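Local atomic coordinates of SUMO-1 cysteine protease S273R (PDB entry 6LJ9), a protein that probably acts as a cysteine protease that matures the viral pp220 and pp62 polyproteins into core-shell proteins and cleaves host gasdermin D to blunt pyroptosis. Residues D94-R99 and T267-I272; S35-K40 and S49-H54; S26-K31 and K64-S69; C14-T19 and Q98-K103; V127-V132 and I172-R177. One frame throughout, in Å; residues are numbered along the deposited sequence.

Interaction 1: D94-R99 and T267-I272; sequences DETLQR and THLFRI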
# COMPACT_ATOMS: atom_id res chain seq x y z
N ASP B 94 -3.12 15.70 14.32
CA ASP B 94 -3.87 15.80 13.07
C ASP B 94 -2.94 15.99 11.88
O ASP B 94 -3.08 15.32 10.85
CB ASP B 94 -4.86 16.97 13.15
CG ASP B 94 -5.87 16.95 12.02
OD1 ASP B 94 -6.58 15.94 11.87
OD2 ASP B 94 -5.96 17.96 11.29
N GLU B 95 -1.96 16.89 12.02
CA GLU B 95 -1.03 17.15 10.93
C GLU B 95 -0.06 16.00 10.69
O GLU B 95 0.50 15.90 9.60
CB GLU B 95 -0.27 18.45 11.21
CG GLU B 95 -1.17 19.67 11.31
CD GLU B 95 -0.48 20.86 11.94
OE1 GLU B 95 0.75 20.81 12.11
OE2 GLU B 95 -1.17 21.85 12.26
N THR B 96 0.14 15.14 11.69
CA THR B 96 0.98 13.96 11.48
C THR B 96 0.23 12.88 10.72
O THR B 96 0.77 12.29 9.77
CB THR B 96 1.48 13.42 12.83
OG1 THR B 96 2.36 14.38 13.43
CG2 THR B 96 2.22 12.11 12.65
N LEU B 97 -1.01 12.60 11.11
CA LEU B 97 -1.80 11.58 10.43
C LEU B 97 -2.16 12.00 9.01
O LEU B 97 -2.30 11.15 8.13
CB LEU B 97 -3.07 11.27 11.23
CG LEU B 97 -2.85 10.69 12.63
CD1 LEU B 97 -4.18 10.34 13.27
CD2 LEU B 97 -1.95 9.46 12.57
N GLN B 98 -2.31 13.31 8.77
CA GLN B 98 -2.52 13.79 7.41
C GLN B 98 -1.31 13.53 6.52
O GLN B 98 -1.47 13.30 5.32
CB GLN B 98 -2.86 15.28 7.43
CG GLN B 98 -4.27 15.59 7.90
CD GLN B 98 -4.52 17.08 8.03
OE1 GLN B 98 -3.64 17.83 8.45
NE2 GLN B 98 -5.72 17.52 7.66
N ARG B 99 -0.10 13.55 7.09
CA ARG B 99 1.09 13.28 6.30
C ARG B 99 1.26 11.79 6.03
O ARG B 99 1.72 11.39 4.96
CB ARG B 99 2.33 13.84 6.99
CG ARG B 99 2.51 15.34 6.82
CD ARG B 99 3.61 15.88 7.73
NE ARG B 99 3.96 17.25 7.39
CZ ARG B 99 3.27 18.32 7.79
NH1 ARG B 99 2.18 18.17 8.53
NH2 ARG B 99 3.66 19.53 7.43
N THR B 267 11.61 12.06 17.47
CA THR B 267 12.47 12.47 16.36
C THR B 267 12.00 11.90 15.03
O THR B 267 12.39 12.42 13.98
CB THR B 267 13.92 12.06 16.63
OG1 THR B 267 14.03 10.63 16.56
CG2 THR B 267 14.36 12.53 18.01
N HIS B 268 11.19 10.85 15.05
CA HIS B 268 10.59 10.32 13.83
C HIS B 268 9.31 11.05 13.44
O HIS B 268 8.86 10.93 12.30
CB HIS B 268 10.27 8.83 13.98
CG HIS B 268 11.49 7.96 14.09
ND1 HIS B 268 11.60 6.76 13.43
CD2 HIS B 268 12.64 8.12 14.79
CE1 HIS B 268 12.77 6.21 13.71
NE2 HIS B 268 13.42 7.01 14.54
N LEU B 269 8.71 11.81 14.36
CA LEU B 269 7.41 12.43 14.14
C LEU B 269 7.53 13.87 13.65
O LEU B 269 6.87 14.25 12.67
CB LEU B 269 6.59 12.39 15.43
CG LEU B 269 6.02 11.04 15.87
CD1 LEU B 269 5.43 11.14 17.27
CD2 LEU B 269 4.98 10.56 14.88
N PHE B 270 8.34 14.68 14.31
CA PHE B 270 8.33 16.12 14.12
C PHE B 270 9.63 16.61 13.51
O PHE B 270 10.67 15.94 13.58
CB PHE B 270 8.07 16.85 15.44
CG PHE B 270 6.89 16.32 16.20
CD1 PHE B 270 5.61 16.44 15.69
CD2 PHE B 270 7.06 15.70 17.42
CE1 PHE B 270 4.52 15.95 16.39
CE2 PHE B 270 5.98 15.20 18.13
CZ PHE B 270 4.71 15.33 17.61
N ARG B 271 9.56 17.79 12.90
CA ARG B 271 10.72 18.47 12.36
C ARG B 271 11.37 19.33 13.44
O ARG B 271 10.82 19.54 14.53
CB ARG B 271 10.32 19.33 11.16
CG ARG B 271 9.32 20.44 11.47
CD ARG B 271 9.25 21.45 10.34
NE ARG B 271 8.30 22.53 10.63
CZ ARG B 271 7.08 22.62 10.10
NH1 ARG B 271 6.66 21.70 9.25
NH2 ARG B 271 6.29 23.64 10.43
N ILE B 272 12.56 19.84 13.13
CA ILE B 272 13.32 20.68 14.05
C ILE B 272 12.82 22.11 13.88
O ILE B 272 13.24 22.82 12.97
CB ILE B 272 14.83 20.57 13.81
CG1 ILE B 272 15.25 19.10 13.79
CG2 ILE B 272 15.59 21.32 14.88
CD1 ILE B 272 16.64 18.87 13.25
O HOH W 1 4.63 14.72 11.42

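Interaction 2: S35-K40 and S49-H54; sequences SFLQKK and SCVITH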
# COMPACT_ATOMS: atom_id res chain seq x y z
N SER B 35 22.77 30.83 -0.11
CA SER B 35 23.56 31.72 0.73
C SER B 35 23.24 31.51 2.21
O SER B 35 24.15 31.44 3.04
CB SER B 35 23.33 33.17 0.33
OG SER B 35 23.94 34.06 1.25
N PHE B 36 21.95 31.42 2.55
CA PHE B 36 21.57 31.25 3.94
C PHE B 36 21.84 29.84 4.44
O PHE B 36 22.17 29.65 5.62
CB PHE B 36 20.09 31.60 4.13
CG PHE B 36 19.79 33.07 3.98
CD1 PHE B 36 20.03 33.94 5.02
CD2 PHE B 36 19.25 33.56 2.80
CE1 PHE B 36 19.74 35.29 4.89
CE2 PHE B 36 18.97 34.90 2.67
CZ PHE B 36 19.21 35.77 3.71
N LEU B 37 21.70 28.84 3.57
CA LEU B 37 21.82 27.45 4.00
C LEU B 37 23.25 27.10 4.41
O LEU B 37 23.45 26.30 5.33
CB LEU B 37 21.34 26.51 2.90
CG LEU B 37 19.83 26.44 2.67
CD1 LEU B 37 19.52 25.69 1.39
CD2 LEU B 37 19.14 25.79 3.86
N GLN B 38 24.25 27.68 3.75
CA GLN B 38 25.64 27.34 4.03
C GLN B 38 26.21 28.11 5.21
O GLN B 38 27.34 27.81 5.64
CB GLN B 38 26.50 27.57 2.79
CG GLN B 38 26.02 26.78 1.57
CD GLN B 38 27.10 26.61 0.53
OE1 GLN B 38 28.23 26.25 0.85
NE2 GLN B 38 26.75 26.86 -0.73
N LYS B 39 25.49 29.09 5.75
CA LYS B 39 25.86 29.79 6.97
C LYS B 39 24.78 29.64 8.03
O LYS B 39 24.50 30.55 8.81
CB LYS B 39 26.15 31.27 6.69
CG LYS B 39 24.98 32.03 6.08
CD LYS B 39 25.39 33.41 5.61
CE LYS B 39 24.23 34.14 4.97
NZ LYS B 39 24.68 35.33 4.21
N LYS B 40 24.15 28.46 8.07
CA LYS B 40 23.01 28.23 8.95
C LYS B 40 23.39 28.29 10.42
O LYS B 40 22.56 28.64 11.26
CB LYS B 40 22.36 26.89 8.62
CG LYS B 40 23.27 25.69 8.78
CD LYS B 40 22.65 24.44 8.16
CE LYS B 40 23.44 23.20 8.54
NZ LYS B 40 24.88 23.34 8.20
N SER B 49 14.72 23.26 8.17
CA SER B 49 13.47 23.82 8.66
C SER B 49 13.71 25.04 9.55
O SER B 49 12.91 25.98 9.54
CB SER B 49 12.68 22.76 9.43
OG SER B 49 13.42 22.26 10.53
N CYS B 50 14.81 25.04 10.31
CA CYS B 50 15.15 26.22 11.10
C CYS B 50 15.58 27.38 10.22
O CYS B 50 15.37 28.54 10.58
CB CYS B 50 16.25 25.88 12.11
SG CYS B 50 15.81 24.61 13.31
N VAL B 51 16.18 27.08 9.06
CA VAL B 51 16.64 28.14 8.17
C VAL B 51 15.45 28.87 7.55
O VAL B 51 15.34 30.10 7.62
CB VAL B 51 17.57 27.57 7.09
CG1 VAL B 51 17.89 28.64 6.05
CG2 VAL B 51 18.84 27.03 7.71
N ILE B 52 14.52 28.11 6.94
CA ILE B 52 13.38 28.72 6.26
C ILE B 52 12.33 29.25 7.21
O ILE B 52 11.30 29.78 6.76
CB ILE B 52 12.74 27.73 5.27
CG1 ILE B 52 12.17 26.51 6.01
CG2 ILE B 52 13.75 27.29 4.22
CD1 ILE B 52 11.52 25.49 5.09
N THR B 53 12.54 29.14 8.52
CA THR B 53 11.72 29.82 9.51
C THR B 53 12.44 30.99 10.15
O THR B 53 11.84 31.72 10.96
CB THR B 53 11.24 28.85 10.60
OG1 THR B 53 12.37 28.20 11.19
CG2 THR B 53 10.30 27.81 10.01
N HIS B 54 13.72 31.19 9.82
CA HIS B 54 14.46 32.33 10.34
C HIS B 54 13.88 33.63 9.78
O HIS B 54 13.55 33.69 8.59
CB HIS B 54 15.94 32.21 9.97
CG HIS B 54 16.83 33.18 10.69
ND1 HIS B 54 16.96 34.49 10.29
CD2 HIS B 54 17.63 33.02 11.76
CE1 HIS B 54 17.80 35.11 11.10
NE2 HIS B 54 18.23 34.24 12.00

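Interaction 3: S26-K31 and K64-S69; sequences SKKIQK and KGLDLS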
# COMPACT_ATOMS: atom_id res chain seq x y z
N SER B 26 12.94 21.93 -2.04
CA SER B 26 12.87 21.86 -3.49
C SER B 26 14.17 22.37 -4.11
O SER B 26 14.86 23.20 -3.53
CB SER B 26 11.68 22.67 -4.02
OG SER B 26 10.47 22.23 -3.43
N LYS B 27 14.49 21.85 -5.29
CA LYS B 27 15.74 22.23 -5.95
C LYS B 27 15.76 23.69 -6.36
O LYS B 27 16.85 24.26 -6.51
CB LYS B 27 15.98 21.33 -7.16
CG LYS B 27 16.35 19.90 -6.77
CD LYS B 27 16.67 19.04 -7.98
CE LYS B 27 17.25 17.70 -7.54
NZ LYS B 27 16.37 17.01 -6.55
N LYS B 28 14.60 24.32 -6.54
CA LYS B 28 14.57 25.77 -6.72
C LYS B 28 14.88 26.49 -5.42
O LYS B 28 15.69 27.42 -5.39
CB LYS B 28 13.21 26.21 -7.26
CG LYS B 28 13.02 27.72 -7.29
CD LYS B 28 11.58 28.11 -7.56
CE LYS B 28 11.40 29.61 -7.51
NZ LYS B 28 9.98 30.02 -7.69
N ILE B 29 14.26 26.05 -4.32
CA ILE B 29 14.49 26.68 -3.02
C ILE B 29 15.92 26.45 -2.56
O ILE B 29 16.51 27.30 -1.88
CB ILE B 29 13.46 26.16 -2.00
CG1 ILE B 29 12.04 26.55 -2.43
CG2 ILE B 29 13.75 26.70 -0.60
CD1 ILE B 29 11.85 28.03 -2.61
N GLN B 30 16.50 25.30 -2.92
CA GLN B 30 17.93 25.09 -2.66
C GLN B 30 18.77 26.15 -3.36
O GLN B 30 19.72 26.68 -2.77
CB GLN B 30 18.34 23.69 -3.13
CG GLN B 30 18.03 22.57 -2.16
CD GLN B 30 18.74 21.28 -2.53
OE1 GLN B 30 19.96 21.18 -2.42
NE2 GLN B 30 17.98 20.29 -2.99
N LYS B 31 18.44 26.48 -4.61
CA LYS B 31 19.22 27.46 -5.36
C LYS B 31 19.05 28.86 -4.78
O LYS B 31 20.04 29.56 -4.54
CB LYS B 31 18.80 27.44 -6.83
CG LYS B 31 19.20 26.19 -7.59
CD LYS B 31 18.42 26.07 -8.89
CE LYS B 31 19.11 25.14 -9.87
NZ LYS B 31 19.43 23.82 -9.27
N LYS B 64 11.92 37.60 -3.07
CA LYS B 64 12.03 36.79 -4.28
C LYS B 64 10.75 36.03 -4.62
O LYS B 64 10.71 35.36 -5.65
CB LYS B 64 13.20 35.80 -4.14
CG LYS B 64 14.54 36.47 -3.87
CD LYS B 64 14.89 37.46 -4.97
CE LYS B 64 16.25 38.09 -4.74
NZ LYS B 64 16.60 39.07 -5.80
N GLY B 65 9.72 36.12 -3.79
CA GLY B 65 8.46 35.47 -4.09
C GLY B 65 8.47 33.97 -3.88
O GLY B 65 7.84 33.24 -4.65
N LEU B 66 9.17 33.50 -2.86
CA LEU B 66 9.24 32.07 -2.54
C LEU B 66 8.24 31.75 -1.44
O LEU B 66 8.23 32.41 -0.39
CB LEU B 66 10.65 31.69 -2.11
CG LEU B 66 11.80 32.17 -2.99
CD1 LEU B 66 13.13 31.77 -2.38
CD2 LEU B 66 11.67 31.63 -4.41
N ASP B 67 7.41 30.74 -1.68
CA ASP B 67 6.41 30.30 -0.70
C ASP B 67 7.08 29.32 0.25
O ASP B 67 7.10 28.11 0.01
CB ASP B 67 5.20 29.70 -1.40
CG ASP B 67 4.03 29.48 -0.46
OD1 ASP B 67 4.16 29.80 0.74
OD2 ASP B 67 2.97 29.00 -0.93
N LEU B 68 7.63 29.84 1.35
CA LEU B 68 8.26 28.98 2.34
C LEU B 68 7.22 28.21 3.15
O LEU B 68 7.51 27.10 3.63
CB LEU B 68 9.14 29.80 3.28
CG LEU B 68 10.39 30.45 2.67
CD1 LEU B 68 11.26 31.05 3.76
CD2 LEU B 68 11.17 29.45 1.84
N SER B 69 6.02 28.77 3.33
CA SER B 69 4.99 28.08 4.10
C SER B 69 4.56 26.80 3.41
O SER B 69 4.27 25.80 4.08
CB SER B 69 3.80 29.01 4.32
OG SER B 69 4.16 30.16 5.06

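Interaction 4: C14-T19 and Q98-K103; sequences CAEHIT and QRWAIK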
# COMPACT_ATOMS: atom_id res chain seq x y z
N CYS B 14 12.59 15.45 6.82
CA CYS B 14 11.89 15.53 5.55
C CYS B 14 10.60 14.73 5.61
O CYS B 14 10.43 13.83 6.44
CB CYS B 14 12.76 15.00 4.41
SG CYS B 14 14.43 15.69 4.27
N ALA B 15 9.66 15.08 4.73
CA ALA B 15 8.42 14.33 4.65
C ALA B 15 8.70 12.90 4.22
O ALA B 15 9.65 12.62 3.47
CB ALA B 15 7.45 15.00 3.68
N GLU B 16 7.87 11.97 4.70
CA GLU B 16 8.11 10.55 4.47
C GLU B 16 8.05 10.19 2.99
O GLU B 16 8.81 9.33 2.53
CB GLU B 16 7.11 9.71 5.27
CG GLU B 16 7.08 10.02 6.76
CD GLU B 16 7.65 8.89 7.60
OE1 GLU B 16 7.88 7.79 7.05
OE2 GLU B 16 7.85 9.10 8.81
N HIS B 17 7.16 10.84 2.24
CA HIS B 17 7.02 10.55 0.82
C HIS B 17 8.09 11.21 -0.04
O HIS B 17 8.10 11.00 -1.26
CB HIS B 17 5.63 10.99 0.32
CG HIS B 17 5.35 12.45 0.52
ND1 HIS B 17 4.93 12.97 1.72
CD2 HIS B 17 5.43 13.49 -0.34
CE1 HIS B 17 4.76 14.27 1.60
NE2 HIS B 17 5.05 14.62 0.36
N ILE B 18 8.98 12.00 0.56
CA ILE B 18 10.04 12.66 -0.20
C ILE B 18 11.14 11.64 -0.49
O ILE B 18 11.68 11.02 0.43
CB ILE B 18 10.60 13.87 0.57
CG1 ILE B 18 9.52 14.93 0.74
CG2 ILE B 18 11.81 14.44 -0.15
CD1 ILE B 18 8.86 15.35 -0.55
N THR B 19 11.46 11.47 -1.77
CA THR B 19 12.45 10.48 -2.18
C THR B 19 13.88 11.00 -2.03
O THR B 19 14.81 10.20 -1.84
CB THR B 19 12.19 10.06 -3.63
OG1 THR B 19 10.83 9.63 -3.76
CG2 THR B 19 13.11 8.91 -4.04
N GLN B 98 -2.31 13.31 8.77
CA GLN B 98 -2.52 13.79 7.41
C GLN B 98 -1.31 13.53 6.52
O GLN B 98 -1.47 13.30 5.32
CB GLN B 98 -2.86 15.28 7.43
CG GLN B 98 -4.27 15.59 7.90
CD GLN B 98 -4.52 17.08 8.03
OE1 GLN B 98 -3.64 17.83 8.45
NE2 GLN B 98 -5.72 17.52 7.66
N ARG B 99 -0.10 13.55 7.09
CA ARG B 99 1.09 13.28 6.30
C ARG B 99 1.26 11.79 6.03
O ARG B 99 1.72 11.39 4.96
CB ARG B 99 2.33 13.84 6.99
CG ARG B 99 2.51 15.34 6.82
CD ARG B 99 3.61 15.88 7.73
NE ARG B 99 3.96 17.25 7.39
CZ ARG B 99 3.27 18.32 7.79
NH1 ARG B 99 2.18 18.17 8.53
NH2 ARG B 99 3.66 19.53 7.43
N TRP B 100 0.89 10.95 7.00
CA TRP B 100 0.98 9.50 6.79
C TRP B 100 0.00 9.03 5.73
O TRP B 100 0.26 8.03 5.05
CB TRP B 100 0.75 8.77 8.11
CG TRP B 100 1.84 8.96 9.11
CD1 TRP B 100 3.03 9.60 8.92
CD2 TRP B 100 1.85 8.50 10.47
NE1 TRP B 100 3.78 9.57 10.07
CE2 TRP B 100 3.08 8.90 11.04
CE3 TRP B 100 0.94 7.78 11.26
CZ2 TRP B 100 3.42 8.61 12.36
CZ3 TRP B 100 1.28 7.50 12.57
CH2 TRP B 100 2.51 7.91 13.10
N ALA B 101 -1.13 9.72 5.58
CA ALA B 101 -2.09 9.36 4.55
C ALA B 101 -1.55 9.60 3.15
O ALA B 101 -2.07 9.02 2.19
CB ALA B 101 -3.39 10.14 4.75
N ILE B 102 -0.53 10.44 3.01
CA ILE B 102 0.13 10.62 1.71
C ILE B 102 0.90 9.35 1.34
O ILE B 102 0.78 8.84 0.22
CB ILE B 102 1.05 11.84 1.74
CG1 ILE B 102 0.33 13.06 2.32
CG2 ILE B 102 1.58 12.15 0.34
CD1 ILE B 102 1.23 14.26 2.54
N LYS B 103 1.70 8.84 2.28
CA LYS B 103 2.54 7.69 2.00
C LYS B 103 1.74 6.39 1.98
O LYS B 103 1.89 5.57 1.07
CB LYS B 103 3.67 7.62 3.04
CG LYS B 103 4.41 6.30 3.10
CD LYS B 103 5.52 6.37 4.14
CE LYS B 103 6.04 4.98 4.50
NZ LYS B 103 6.55 4.25 3.30
O HOH W 2 4.54 12.09 4.74

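Interaction 5: V127-V132 and I172-R177; sequences VDMVKV and IFVDMR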
# COMPACT_ATOMS: atom_id res chain seq x y z
N VAL B 127 -18.69 9.02 10.55
CA VAL B 127 -17.94 8.19 9.62
C VAL B 127 -18.63 6.84 9.50
O VAL B 127 -19.17 6.30 10.47
CB VAL B 127 -16.47 8.04 10.08
CG1 VAL B 127 -16.36 7.14 11.31
CG2 VAL B 127 -15.60 7.53 8.95
N ASP B 128 -18.66 6.31 8.28
CA ASP B 128 -19.23 4.99 8.00
C ASP B 128 -18.09 4.11 7.50
O ASP B 128 -17.58 4.32 6.40
CB ASP B 128 -20.36 5.09 6.98
CG ASP B 128 -21.18 3.81 6.88
OD1 ASP B 128 -20.63 2.72 7.12
OD2 ASP B 128 -22.39 3.91 6.56
N MSE B 129 -17.71 3.13 8.31
CA MSE B 129 -16.54 2.30 8.03
C MSE B 129 -16.68 1.53 6.72
O MSE B 129 -15.69 1.23 6.05
CB MSE B 129 -16.27 1.34 9.19
CG MSE B 129 -14.81 0.95 9.34
SE MSE B 129 -13.65 2.51 9.54
CE MSE B 129 -14.48 3.30 11.11
N VAL B 130 -17.93 1.20 6.36
CA VAL B 130 -18.18 0.56 5.07
C VAL B 130 -17.91 1.54 3.94
O VAL B 130 -17.28 1.20 2.94
CB VAL B 130 -19.61 0.00 5.02
CG1 VAL B 130 -19.91 -0.54 3.63
CG2 VAL B 130 -19.79 -1.08 6.06
N LYS B 131 -18.40 2.78 4.08
CA LYS B 131 -18.11 3.79 3.07
C LYS B 131 -16.62 4.13 3.04
O LYS B 131 -16.09 4.51 1.99
CB LYS B 131 -18.94 5.05 3.32
CG LYS B 131 -20.45 4.82 3.35
CD LYS B 131 -21.20 6.10 3.71
CE LYS B 131 -21.48 6.96 2.49
NZ LYS B 131 -22.61 6.41 1.69
N VAL B 132 -15.93 4.00 4.18
CA VAL B 132 -14.48 4.16 4.20
C VAL B 132 -13.82 3.08 3.35
O VAL B 132 -12.92 3.36 2.55
CB VAL B 132 -13.96 4.14 5.65
CG1 VAL B 132 -12.44 4.07 5.66
CG2 VAL B 132 -14.44 5.36 6.40
N ILE B 172 -6.92 4.36 18.26
CA ILE B 172 -7.91 3.45 17.72
C ILE B 172 -7.51 3.11 16.30
O ILE B 172 -7.30 4.00 15.47
CB ILE B 172 -9.34 4.04 17.75
CG1 ILE B 172 -9.90 4.02 19.17
CG2 ILE B 172 -10.25 3.30 16.79
CD1 ILE B 172 -11.40 4.27 19.25
N PHE B 173 -7.38 1.81 16.01
CA PHE B 173 -6.95 1.34 14.70
C PHE B 173 -7.89 0.26 14.21
O PHE B 173 -8.19 -0.69 14.95
CB PHE B 173 -5.51 0.82 14.75
CG PHE B 173 -4.91 0.57 13.40
CD1 PHE B 173 -4.38 1.61 12.66
CD2 PHE B 173 -4.88 -0.71 12.87
CE1 PHE B 173 -3.83 1.39 11.42
CE2 PHE B 173 -4.33 -0.94 11.62
CZ PHE B 173 -3.80 0.11 10.90
N VAL B 174 -8.36 0.40 12.97
CA VAL B 174 -9.23 -0.58 12.33
C VAL B 174 -8.45 -1.19 11.17
O VAL B 174 -8.13 -0.49 10.20
CB VAL B 174 -10.55 0.04 11.85
CG1 VAL B 174 -11.40 -1.00 11.13
CG2 VAL B 174 -11.31 0.64 13.02
N ASP B 175 -8.14 -2.48 11.28
CA ASP B 175 -7.36 -3.18 10.26
C ASP B 175 -8.31 -4.00 9.41
O ASP B 175 -8.89 -4.99 9.89
CB ASP B 175 -6.29 -4.05 10.92
CG ASP B 175 -5.30 -4.62 9.92
OD1 ASP B 175 -5.44 -4.34 8.71
OD2 ASP B 175 -4.38 -5.34 10.34
N MSE B 176 -8.49 -3.60 8.16
CA MSE B 176 -9.36 -4.31 7.23
C MSE B 176 -8.57 -4.90 6.07
O MSE B 176 -9.08 -5.03 4.96
CB MSE B 176 -10.45 -3.36 6.70
CG MSE B 176 -11.36 -2.80 7.79
SE MSE B 176 -12.46 -1.31 7.16
CE MSE B 176 -11.06 0.05 7.03
N ARG B 177 -7.31 -5.24 6.34
CA ARG B 177 -6.43 -5.82 5.34
C ARG B 177 -6.44 -7.34 5.35
O ARG B 177 -6.34 -7.97 4.28
CB ARG B 177 -4.99 -5.33 5.55
CG ARG B 177 -4.79 -3.83 5.34
CD ARG B 177 -3.44 -3.39 5.86
NE ARG B 177 -3.30 -3.63 7.30
CZ ARG B 177 -2.27 -3.23 8.03
NH1 ARG B 177 -1.28 -2.55 7.47
NH2 ARG B 177 -2.23 -3.50 9.33

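Interaction 1: D94-R99 and T267-I272
Thr-96 meets Leu-269 methyl to methyl, CG2 lying 3.9 Å from CD2, and this is the close-packed part of the contact. With OG1 anti to the carbonyl carbon (chi1 -66°), CG2 is left to meet the leucine, and the hydroxyl lies 4.0 Å from CE1 of the Phe-270 ring. That ring carries Leu-269 CB over the centre of one face. The hydroxyl also bonds to the carbonyl of Asn-92 one turn back in helix 90-103, and a water bridges the segments by donating both to Thr-96 OG1 and, at 2.6 Å, to Leu-269 O.

The other end is looser and polar. Arg-99 NH2 and Arg-271 NH1 come within 4.1 Å, their guanidinium planes 67° apart, and no direct hydrogen bond crosses between the segments. Arg-99 is held by carbonyls: NH1 donates to Glu-95 O at 3.0 Å, and NE bonds to Phe-76 O. Arg-271 NH1 has a weak bond to Lys-77 O, and its backbone pairs with Ala-78 in a two-stranded parallel sheet. The chemistry implies that apolar packing and one bridging water join the C-terminal end of the chain to helix 90-103, while backbone oxygens probably ease the repulsion between the arginines in part.

Interaction 2: S35-K40 and S49-H54
Val-51 overlaps Leu-37, Phe-36 and Lys-40 with its two methyls. CG1 lies anti to the backbone N (chi1 173°), which directs it to CD2 of Leu-37 at 3.8 Å and, less closely, to CB of Phe-36 at 4.2 Å. CG2 meets CB of Lys-40 at 3.6 Å. The leucine crosses the valine at about a right angle and reaches it with one branch, CD2, which touches CB as well as both methyls.

Only the root of Lys-40 takes part. Its CG sits between the backbone N and the carbonyl carbon (chi1 60°), and the chain beyond leads away from the valine. Phe-36 likewise touches with CB, while its ring makes an edge-to-face contact with Tyr-60 of helix 55-64. That helix also packs against Val-51 through Val-57. Behind the valine the chain reverses in a type I turn from Val-51 to His-54, closed by the bond from His-54 N to Val-51 O at 2.9 Å.

With no hydrogen bond crossing between the segments, the chemistry is that of a small apolar cluster: helices 34-37 and 48-51 are held together here by aliphatic packing around a single buried valine.

Interaction 3: S26-K31 and K64-S69
The bond from Gln-30 N to Ser-26 O, 2.7 Å long, closes the first turn of helix 27-32, from which Lys-28 and Ile-29 reach Leu-66. Ile-29 CD1 lies 3.9 Å from Leu-66 CB and 4.0 Å from Leu-66 CD1, the two side chains sliding past each other in opposite directions. The second branch of the isoleucine, CG2, makes a more distant contact with Leu-68 CD2 at 4.5 Å.

Lys-28 covers the other branch of the leucine. Its CG is anti to the backbone N (chi1 172°) and the chain is extended all the way out, which lays the end of the aliphatic stem against Leu-66: Lys-28 CE is 3.7 Å from Leu-66 CD2, and NZ is close behind. Leu-66 thus touches Ile-29 with CB and CD1 and the CE end of an exposed lysine with CD2; Ala-61 of helix 55-64 adds to its burial.

No hydrogen bond joins the two segments directly, but Ser-26 N bonds to Glu-71 in helix 68-75. Between helices 55-64 and 68-75 the backbone turns at Gly-65, with positive phi, and Asp-67 occupies the N-cap position of the second helix, making a weak bond to Lys-70 N. Leu-68 also packs on Ala-61, and Ile-29 on Glu-71, so that helix 27-32 lies against the corner where those two helices meet.

Interaction 4: C14-T19 and Q98-K103
A type I beta turn, Ala-15 to Ile-18, in the loop between helices 3-6 and 27-32 presents His-17 and Glu-16 to the last turns of helix 90-103. Ile-102 packs over one face of the His-17 ring in a CH-pi contact: CG2 stands 3.8 Å from the centroid, only 15° off the ring normal, while CD1 reaches CE1 at 3.7 Å. With chi1 59°, CG between the backbone N and the carbonyl carbon, the histidine ring turns one face to the isoleucine.

In the plane of the ring, at its edge, a water lies 3.2 Å from His-17 ND1. It donates to Arg-99 O at 2.9 Å and accepts a weak bond from Glu-16 N, linking the turn to the helix where no direct hydrogen bond does.

Glu-16 runs obliquely past Lys-103, CB to CD 3.9 Å. Their charged ends are apart, OE1 to NZ 5.3 Å, and the carboxylate instead forms a salt bridge through OE1 with Arg-241 of helix 232-244. Arg-241 in turn makes a cation-pi contact with Trp-100, whose NE1 lies 4.3 Å from Glu-16 OE2, so the arginine connects both sides of the contact.

Just before the turn, Cys-14 is tied to Cys-24 by a disulfide: the contact is the docking of a disulfide-bearing N-terminal loop, by its type I turn, on helix 90-103.

Interaction 5: V127-V132 and I172-R177
Met-129, a selenomethionine here like Met-176, pushes its CG against the selenium of Met-176 at 3.9 Å, the two long side chains crossing at a slant. Met-129 starts with CG anti to the backbone N (chi1 -152°) and then bends at chi2 and again at chi3, folding into a compact bump instead of a straight rod. The same CG lies 4.3 Å from CG1 of Val-174, so the bump rests in the shallow hollow between the valine and Met-176.

Met-176 returns the fit from the strand side: bent at chi3, it brings its terminal CE to Val-132 CG1, about one turn further along the helix, at a loose 4.5 Å. Here the start of helix 129-134, N-capped by Asp-128 through its OD1 to Val-130 N, packs on the end of strand 169-175, the middle strand of the five-stranded mixed sheet in this Ulp1-family fold. Val-204 and Leu-208 of helix 195-208 also touch Met-129, adding to the apolar surroundings of the bump. Beyond the fit, the chain turns away in an Asx turn, Arg-177 N donating to Asp-175 OD1, and the arginine grips the same carboxylate side-on in a salt bridge.

Interactions 1 and 4 share Gln-98 and Arg-99 on helix 90-103, with centres about 9 Å apart, and Trp-100 packs on Leu-269 between them. Interactions 2 and 3 form another pair, about 12 Å between centres, where Ile-52 meets Leu-68. Along the chain interaction 2 is nested within the loop closed by interaction 3, which is itself nested within that of interaction 4. Interaction 5 falls inside the long loop closed by interaction 1 and joins helix 129-134 to the central sheet, about 42 Å from interaction 2 between centres. Ile-272, near the C-terminal end of the model, probably hydrogen-bonds Ser-49, so the chain end links the outlying helices of interactions 2 and 3 to the catalytic part.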